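Side-chain contacts in chitin elicitor-binding protein (Oryza sativa subsp. japonica, PDB 5JCD), which binds chitin oligosaccharides released from fungal cell walls and takes part in passing on the signal that starts defence responses in rice: residues A[40-43]-A[44-48]; A[47-50]-A[51-54]; A[71-74]-A[75-78]. All coordinates share one frame; numbering follows the deposited sequence.

Contacts 1 and 2 follow one another along the chain, share Gly47 and Leu48, and have centres about 7 Å apart; contact 1 closes helix 39-45, and contact 2 is a turn in the loop leading on toward strand 57-58. Contact 3 belongs to the hairpin of strands 63-72 and 76-79, its centre about 26 Å from that of contact 1 and about 32 Å from that of contact 2. Contacts 1 and 3 are partly buried, whereas contact 2 lies on the surface. Side chains supplement main-chain bonding in all three: an asparagine amide N-H in contact 1, a threonine hydroxyl in contact 2 and an asparagine carbonyl in contact 3.

Contact 1. Residues A[40-43]-A[44-48]; sequences PDLL and GANGL
The amide of Asn46 folds back onto the helix it follows, so that a side chain bonds to a main-chain carbonyl four residues earlier. Asn46 ND2 donates to Leu42 O over 3.0 Å with an N-H...O angle of 175°, and the acceptor lies practically in the plane of the amide. The main-chain N of Asn46 also approaches Leu42 O, but at 3.2 Å and with a bent geometry that makes a weak bond, so the side chain supplies the straighter one. CG of Asn46 sits beside its own backbone N and anti to the carbonyl carbon (chi1 -69°), which sends the amide back along the helix, alongside Leu42 and pointing the same way; Leu42 CD1 comes within 3.9 Å of Asn46 ND2. On the other branch of this amide, OD1 accepts from the backbone N of Lys65 on strand 63-72, and partners for both branches fix the rotation of the group. The helix itself ends in a Schellman motif. Gly47, with a positive phi of 62°, is the C-prime residue: Leu48 N reaches back to Leu43 O at 2.8 Å, nearly straight at the hydrogen but from above the carbonyl plane, while Gly47 N bonds to Gly44 O at 3.1 Å. The reversal brings two leucines together in the apolar contact usual for this motif, Leu43 CD2 meeting Leu48 CD1 at 3.9 Å with the side chains crossing at about a right angle. Farther back, regular helical bonding persists, with Gly44 N to Pro40 O and Ala45 N to Asp41 O both at 3.0 Å. Leu42 faces inward, packing on Tyr27 and Val31 of helix 27-34 and on Val64 and Pro67 of strand 63-72.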
ATOM      1  N   PRO A  40      -7.675 -14.797   8.241  1.00 56.76           N
ATOM      2  CA  PRO A  40      -9.048 -14.734   7.712  1.00 53.59           C
ATOM      3  C   PRO A  40      -9.431 -13.368   7.128  1.00 52.57           C
ATOM      4  O   PRO A  40     -10.214 -13.296   6.183  1.00 48.51           O
ATOM      5  CB  PRO A  40      -9.935 -15.058   8.926  1.00 54.58           C
ATOM      6  CG  PRO A  40      -9.050 -15.267  10.057  1.00 55.12           C
ATOM      7  CD  PRO A  40      -7.630 -15.219   9.653  1.00 47.98           C
ATOM      8  N   ASP A  41      -8.881 -12.290   7.669  1.00 53.69           N
ATOM      9  CA  ASP A  41      -9.153 -10.985   7.092  1.00 49.12           C
ATOM     10  C   ASP A  41      -8.488 -10.844   5.715  1.00 41.13           C
ATOM     11  O   ASP A  41      -9.058 -10.240   4.816  1.00 29.70           O
ATOM     12  CB  ASP A  41      -8.733  -9.858   8.037  1.00 49.67           C
ATOM     13  CG  ASP A  41      -9.641  -9.750   9.264  1.00 61.63           C
ATOM     14  OD1 ASP A  41     -10.777 -10.284   9.242  1.00 53.19           O
ATOM     15  OD2 ASP A  41      -9.211  -9.142  10.266  1.00 69.71           O
ATOM     16  N   LEU A  42      -7.296 -11.413   5.550  1.00 36.51           N
ATOM     17  CA  LEU A  42      -6.629 -11.361   4.246  1.00 42.47           C
ATOM     18  C   LEU A  42      -7.473 -12.093   3.203  1.00 45.69           C
ATOM     19  O   LEU A  42      -7.688 -11.583   2.109  1.00 52.51           O
ATOM     20  CB  LEU A  42      -5.195 -11.932   4.314  1.00 40.56           C
ATOM     21  CG  LEU A  42      -4.338 -11.800   3.043  1.00 46.86           C
ATOM     22  CD1 LEU A  42      -4.318 -10.342   2.548  1.00 29.50           C
ATOM     23  CD2 LEU A  42      -2.881 -12.288   3.253  1.00 24.38           C
ATOM     24  N   LEU A  43      -7.972 -13.273   3.566  1.00 49.44           N
ATOM     25  CA  LEU A  43      -8.816 -14.084   2.687  1.00 44.40           C
ATOM     26  C   LEU A  43     -10.105 -13.378   2.286  1.00 42.75           C
ATOM     27  O   LEU A  43     -10.507 -13.393   1.112  1.00 39.90           O
ATOM     28  CB  LEU A  43      -9.132 -15.421   3.364  1.00 55.09           C
ATOM     29  CG  LEU A  43      -7.896 -16.273   3.704  1.00 60.84           C
ATOM     30  CD1 LEU A  43      -8.254 -17.487   4.556  1.00 65.52           C
ATOM     31  CD2 LEU A  43      -7.156 -16.710   2.455  1.00 54.59           C
ATOM     32  N   GLY A  44     -10.756 -12.758   3.264  1.00 41.11           N
ATOM     33  CA  GLY A  44     -11.976 -12.014   3.011  1.00 34.61           C
ATOM     34  C   GLY A  44     -11.760 -10.799   2.118  1.00 40.87           C
ATOM     35  O   GLY A  44     -12.602 -10.462   1.286  1.00 40.90           O
ATOM     36  N   ALA A  45     -10.654 -10.095   2.339  1.00 42.38           N
ATOM     37  CA  ALA A  45     -10.292  -8.961   1.492  1.00 42.47           C
ATOM     38  C   ALA A  45     -10.090  -9.378   0.033  1.00 35.42           C
ATOM     39  O   ALA A  45     -10.196  -8.565  -0.873  1.00 38.69           O
ATOM     40  CB  ALA A  45      -9.050  -8.284   2.021  1.00 41.30           C
ATOM     41  N   ASN A  46      -9.767 -10.644  -0.187  1.00 39.64           N
ATOM     42  CA  ASN A  46      -9.602 -11.145  -1.546  1.00 42.75           C
ATOM     43  C   ASN A  46     -10.708 -12.093  -1.994  1.00 51.93           C
ATOM     44  O   ASN A  46     -10.551 -12.841  -2.955  1.00 44.79           O
ATOM     45  CB  ASN A  46      -8.215 -11.755  -1.707  1.00 38.44           C
ATOM     46  CG  ASN A  46      -7.140 -10.698  -1.666  1.00 34.49           C
ATOM     47  OD1 ASN A  46      -6.739 -10.181  -2.696  1.00 35.47           O
ATOM     48  ND2 ASN A  46      -6.730 -10.312  -0.475  1.00 28.03           N
ATOM     49  N   GLY A  47     -11.835 -12.032  -1.289  1.00 54.03           N
ATOM     50  CA  GLY A  47     -13.019 -12.786  -1.648  1.00 45.96           C
ATOM     51  C   GLY A  47     -12.912 -14.297  -1.634  1.00 39.20           C
ATOM     52  O   GLY A  47     -13.486 -14.951  -2.494  1.00 45.02           O
ATOM     53  N   LEU A  48     -12.152 -14.843  -0.690  1.00 28.59           N
ATOM     54  CA  LEU A  48     -12.033 -16.298  -0.510  1.00 40.08           C
ATOM     55  C   LEU A  48     -12.777 -16.803   0.766  1.00 62.49           C
ATOM     56  O   LEU A  48     -12.796 -16.124   1.790  1.00 52.84           O
ATOM     57  CB  LEU A  48     -10.549 -16.703  -0.441  1.00 48.26           C
ATOM     58  CG  LEU A  48      -9.655 -16.455  -1.667  1.00 46.44           C
ATOM     59  CD1 LEU A  48      -8.166 -16.549  -1.293  1.00 35.04           C
ATOM     60  CD2 LEU A  48      -9.983 -17.436  -2.762  1.00 44.00           C
TER

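Contact 2. Residues A[47-50]-A[51-54]; sequences GLPD and GTLS
A type I beta turn from Pro49 to Thr52 bends the loop between helix 39-45 and strand 57-58, with Asp50 and Gly51 at its two central positions. The backbone angles of both central residues agree with that class, Asp50 having phi -55° and psi -39° and Gly51 lying close to the values expected for the second position. A single acceptor, Pro49 O, receives both donors that close the turn. The main-chain one is weak: Thr52 N stands 3.3 Å from Pro49 O, although the approach is reasonably straight at the hydrogen. The side-chain one is shorter, Thr52 OG1 donating to Pro49 O over 2.8 Å. In this bond the hydroxyl oxygen comes from above the C=O plane and not along a lone pair. The threonine torsion accounts for this placement: at chi1 -54° OG1 stands beside the backbone N of Thr52, so hydroxyl and amide reach the same oxygen, while the methyl CG2 is anti to that N. The hydroxyl also lies against the proline ring, with Thr52 OG1 3.5 Å from Pro49 CD and 3.8 Å from Pro49 CG. Just before the proline, Leu48 adds its CB at 3.9 Å from the same Thr52 OG1. The side chain of Thr52 also packs on Leu43 of helix 39-45; beyond the turn, Ser54 makes a backbone hydrogen bond with Gly28. The loop then runs on to strand 57-58, which pairs antiparallel with strand 25-26. In this exposed turn the shorter hydroxyl bond reinforces the weak main-chain one on the same oxygen, so that one carbonyl takes two donors from a single residue.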
ATOM      1  N   GLY A  47     -11.835 -12.032  -1.289  1.00 54.03           N
ATOM      2  CA  GLY A  47     -13.019 -12.786  -1.648  1.00 45.96           C
ATOM      3  C   GLY A  47     -12.912 -14.297  -1.634  1.00 39.20           C
ATOM      4  O   GLY A  47     -13.486 -14.951  -2.494  1.00 45.02           O
ATOM      5  N   LEU A  48     -12.152 -14.843  -0.690  1.00 28.59           N
ATOM      6  CA  LEU A  48     -12.033 -16.298  -0.510  1.00 40.08           C
ATOM      7  C   LEU A  48     -12.777 -16.803   0.766  1.00 62.49           C
ATOM      8  O   LEU A  48     -12.796 -16.124   1.790  1.00 52.84           O
ATOM      9  CB  LEU A  48     -10.549 -16.703  -0.441  1.00 48.26           C
ATOM     10  CG  LEU A  48      -9.655 -16.455  -1.667  1.00 46.44           C
ATOM     11  CD1 LEU A  48      -8.166 -16.549  -1.293  1.00 35.04           C
ATOM     12  CD2 LEU A  48      -9.983 -17.436  -2.762  1.00 44.00           C
ATOM     13  N   PRO A  49     -13.349 -18.022   0.716  1.00 66.92           N
ATOM     14  CA  PRO A  49     -14.133 -18.686   1.781  1.00 68.81           C
ATOM     15  C   PRO A  49     -13.364 -18.977   3.075  1.00 72.45           C
ATOM     16  O   PRO A  49     -12.133 -18.972   3.067  1.00 73.56           O
ATOM     17  CB  PRO A  49     -14.556 -20.019   1.160  1.00 65.85           C
ATOM     18  CG  PRO A  49     -14.138 -19.987  -0.241  1.00 66.34           C
ATOM     19  CD  PRO A  49     -13.247 -18.840  -0.504  1.00 65.30           C
ATOM     20  N   ASP A  50     -14.094 -19.201   4.169  1.00 72.19           N
ATOM     21  CA  ASP A  50     -13.506 -19.540   5.474  1.00 71.75           C
ATOM     22  C   ASP A  50     -12.577 -20.749   5.470  1.00 77.48           C
ATOM     23  O   ASP A  50     -11.527 -20.734   6.119  1.00 87.55           O
ATOM     24  CB  ASP A  50     -14.620 -19.830   6.479  1.00 75.37           C
ATOM     25  CG  ASP A  50     -15.525 -18.645   6.705  1.00 90.95           C
ATOM     26  OD1 ASP A  50     -15.736 -17.889   5.737  1.00 97.88           O
ATOM     27  OD2 ASP A  50     -16.076 -18.505   7.825  1.00 90.91           O
ATOM     28  N   GLY A  51     -12.929 -21.784   4.718  1.00 70.84           N
ATOM     29  CA  GLY A  51     -12.182 -23.028   4.782  1.00 68.11           C
ATOM     30  C   GLY A  51     -10.895 -23.042   3.985  1.00 72.46           C
ATOM     31  O   GLY A  51     -10.236 -24.079   3.881  1.00 74.32           O
ATOM     32  N   THR A  52     -10.549 -21.893   3.412  1.00 68.09           N
ATOM     33  CA  THR A  52      -9.341 -21.752   2.608  1.00 61.97           C
ATOM     34  C   THR A  52      -8.072 -21.876   3.458  1.00 55.49           C
ATOM     35  O   THR A  52      -7.925 -21.204   4.483  1.00 50.61           O
ATOM     36  CB  THR A  52      -9.337 -20.404   1.869  1.00 62.48           C
ATOM     37  OG1 THR A  52     -10.553 -20.268   1.118  1.00 57.56           O
ATOM     38  CG2 THR A  52      -8.146 -20.311   0.927  1.00 63.99           C
ATOM     39  N   LEU A  53      -7.162 -22.748   3.033  1.00 53.90           N
ATOM     40  CA  LEU A  53      -5.919 -22.974   3.772  1.00 52.62           C
ATOM     41  C   LEU A  53      -4.929 -21.850   3.562  1.00 48.38           C
ATOM     42  O   LEU A  53      -4.989 -21.141   2.564  1.00 51.79           O
ATOM     43  CB  LEU A  53      -5.273 -24.299   3.384  1.00 55.62           C
ATOM     44  CG  LEU A  53      -6.112 -25.536   3.683  1.00 55.13           C
ATOM     45  CD1 LEU A  53      -5.381 -26.737   3.175  1.00 54.76           C
ATOM     46  CD2 LEU A  53      -6.395 -25.662   5.182  1.00 45.68           C
ATOM     47  N   SER A  54      -4.024 -21.691   4.521  1.00 42.57           N
ATOM     48  CA  SER A  54      -3.043 -20.628   4.478  1.00 41.49           C
ATOM     49  C   SER A  54      -2.073 -20.841   3.329  1.00 47.49           C
ATOM     50  O   SER A  54      -1.329 -19.931   2.961  1.00 45.97           O
ATOM     51  CB  SER A  54      -2.266 -20.546   5.779  1.00 43.16           C
ATOM     52  OG  SER A  54      -1.129 -21.374   5.688  1.00 54.32           O
TER

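Contact 3. Residues A[71-74]-A[75-78]; sequences RCNG and DVGQ
Asn73 OD1 receives two main-chain N-H groups at the end of the hairpin, Asp75 N at 3.0 Å and Val76 N at 2.9 Å, from opposite faces of the side-chain carbonyl plane. The Asp75 bond defines an Asx turn. The Asn73 chi1 of 67° places its CG between the backbone N and the carbonyl carbon, carrying OD1 across the bend; Asn73 ND2 then lies 3.3 Å from Val76 CG1. In the return direction Asn73 N donates to Val76 O at 2.8 Å, nearly along the C=O axis. Next outward, Cys72 and Gly77 form a non-hydrogen-bonded pair, followed by the antiparallel hydrogen-bonded pair of Arg71 and Gln78, with Arg71 N to Gln78 O and Gln78 N to Arg71 O each 2.8 Å. Gly74, at a positive phi of 108°, and Asp75 make the bend. Around this, Cys72 is disulfide-bonded to Cys5, and Gly77 makes backbone bonds with Phe3 and Cys134, tying the hairpin of strands 63-72 and 76-79 to neighbouring strands. One side-chain oxygen thus accepts both N-H groups across the bend, which holds the amide in place and ties the loop to Asn73.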
ATOM      1  N   ARG A  71      -2.342   4.863  10.396  1.00 38.37           N
ATOM      2  CA  ARG A  71      -2.270   5.950  11.358  1.00 42.29           C
ATOM      3  C   ARG A  71      -1.946   7.260  10.674  1.00 38.27           C
ATOM      4  O   ARG A  71      -1.051   7.320   9.823  1.00 42.61           O
ATOM      5  CB  ARG A  71      -1.236   5.670  12.449  1.00 46.65           C
ATOM      6  CG  ARG A  71      -0.980   6.868  13.330  1.00 48.94           C
ATOM      7  CD  ARG A  71      -0.131   6.559  14.559  1.00 53.76           C
ATOM      8  NE  ARG A  71       0.128   7.777  15.339  1.00 60.13           N
ATOM      9  CZ  ARG A  71      -0.249   7.989  16.600  1.00 68.77           C
ATOM     10  NH1 ARG A  71      -0.933   7.068  17.278  1.00 68.82           N
ATOM     11  NH2 ARG A  71       0.063   9.137  17.187  1.00 67.63           N
ATOM     12  N   CYS A  72      -2.689   8.305  11.036  1.00 36.89           N
ATOM     13  CA  CYS A  72      -2.464   9.634  10.490  1.00 44.34           C
ATOM     14  C   CYS A  72      -1.585  10.419  11.454  1.00 45.81           C
ATOM     15  O   CYS A  72      -1.767  10.335  12.664  1.00 41.93           O
ATOM     16  CB  CYS A  72      -3.796  10.350  10.254  1.00 42.54           C
ATOM     17  SG  CYS A  72      -4.759   9.671   8.879  1.00 50.45           S
ATOM     18  N   ASN A  73      -0.583  11.118  10.937  1.00 47.74           N
ATOM     19  CA  ASN A  73       0.224  11.964  11.810  1.00 47.40           C
ATOM     20  C   ASN A  73      -0.012  13.466  11.728  1.00 48.20           C
ATOM     21  O   ASN A  73       0.779  14.232  12.259  1.00 52.29           O
ATOM     22  CB  ASN A  73       1.723  11.684  11.647  1.00 43.48           C
ATOM     23  CG  ASN A  73       2.263  12.077  10.294  1.00 45.36           C
ATOM     24  OD1 ASN A  73       1.606  12.749   9.499  1.00 40.01           O
ATOM     25  ND2 ASN A  73       3.515  11.712  10.052  1.00 59.52           N
ATOM     26  N   GLY A  74      -1.063  13.889  11.042  1.00 50.94           N
ATOM     27  CA  GLY A  74      -1.349  15.308  10.901  1.00 48.07           C
ATOM     28  C   GLY A  74      -1.074  15.804   9.497  1.00 50.65           C
ATOM     29  O   GLY A  74      -1.659  16.796   9.051  1.00 45.88           O
ATOM     30  N   ASP A  75      -0.193  15.089   8.797  1.00 39.86           N
ATOM     31  CA  ASP A  75       0.223  15.442   7.440  1.00 48.48           C
ATOM     32  C   ASP A  75      -0.067  14.280   6.513  1.00 42.90           C
ATOM     33  O   ASP A  75      -0.506  14.450   5.376  1.00 34.37           O
ATOM     34  CB  ASP A  75       1.724  15.749   7.367  1.00 53.62           C
ATOM     35  CG  ASP A  75       2.088  17.059   8.014  1.00 65.04           C
ATOM     36  OD1 ASP A  75       1.346  18.043   7.814  1.00 75.99           O
ATOM     37  OD2 ASP A  75       3.118  17.120   8.707  1.00 65.10           O
ATOM     38  N   VAL A  76       0.162  13.086   7.030  1.00 34.13           N
ATOM     39  CA  VAL A  76       0.223  11.929   6.198  1.00 30.75           C
ATOM     40  C   VAL A  76      -0.389  10.732   6.924  1.00 41.71           C
ATOM     41  O   VAL A  76      -0.560  10.740   8.156  1.00 38.44           O
ATOM     42  CB  VAL A  76       1.727  11.700   5.788  1.00 46.31           C
ATOM     43  CG1 VAL A  76       2.545  11.116   6.930  1.00 41.84           C
ATOM     44  CG2 VAL A  76       1.821  10.828   4.642  1.00 52.65           C
ATOM     45  N   GLY A  77      -0.803   9.741   6.147  1.00 40.82           N
ATOM     46  CA  GLY A  77      -1.255   8.479   6.693  1.00 41.97           C
ATOM     47  C   GLY A  77      -0.224   7.405   6.385  1.00 40.55           C
ATOM     48  O   GLY A  77       0.211   7.284   5.255  1.00 37.12           O
ATOM     49  N   GLN A  78       0.163   6.619   7.379  1.00 27.70           N
ATOM     50  CA  GLN A  78       1.140   5.553   7.176  1.00 35.59           C
ATOM     51  C   GLN A  78       0.654   4.286   7.840  1.00 33.93           C
ATOM     52  O   GLN A  78      -0.047   4.351   8.842  1.00 34.31           O
ATOM     53  CB  GLN A  78       2.500   5.953   7.772  1.00 35.56           C
ATOM     54  CG  GLN A  78       3.037   7.231   7.148  1.00 39.27           C
ATOM     55  CD  GLN A  78       4.116   7.867   7.966  1.00 48.86           C
ATOM     56  OE1 GLN A  78       4.038   7.905   9.195  1.00 53.90           O
ATOM     57  NE2 GLN A  78       5.161   8.341   7.291  1.00 42.74           N
TER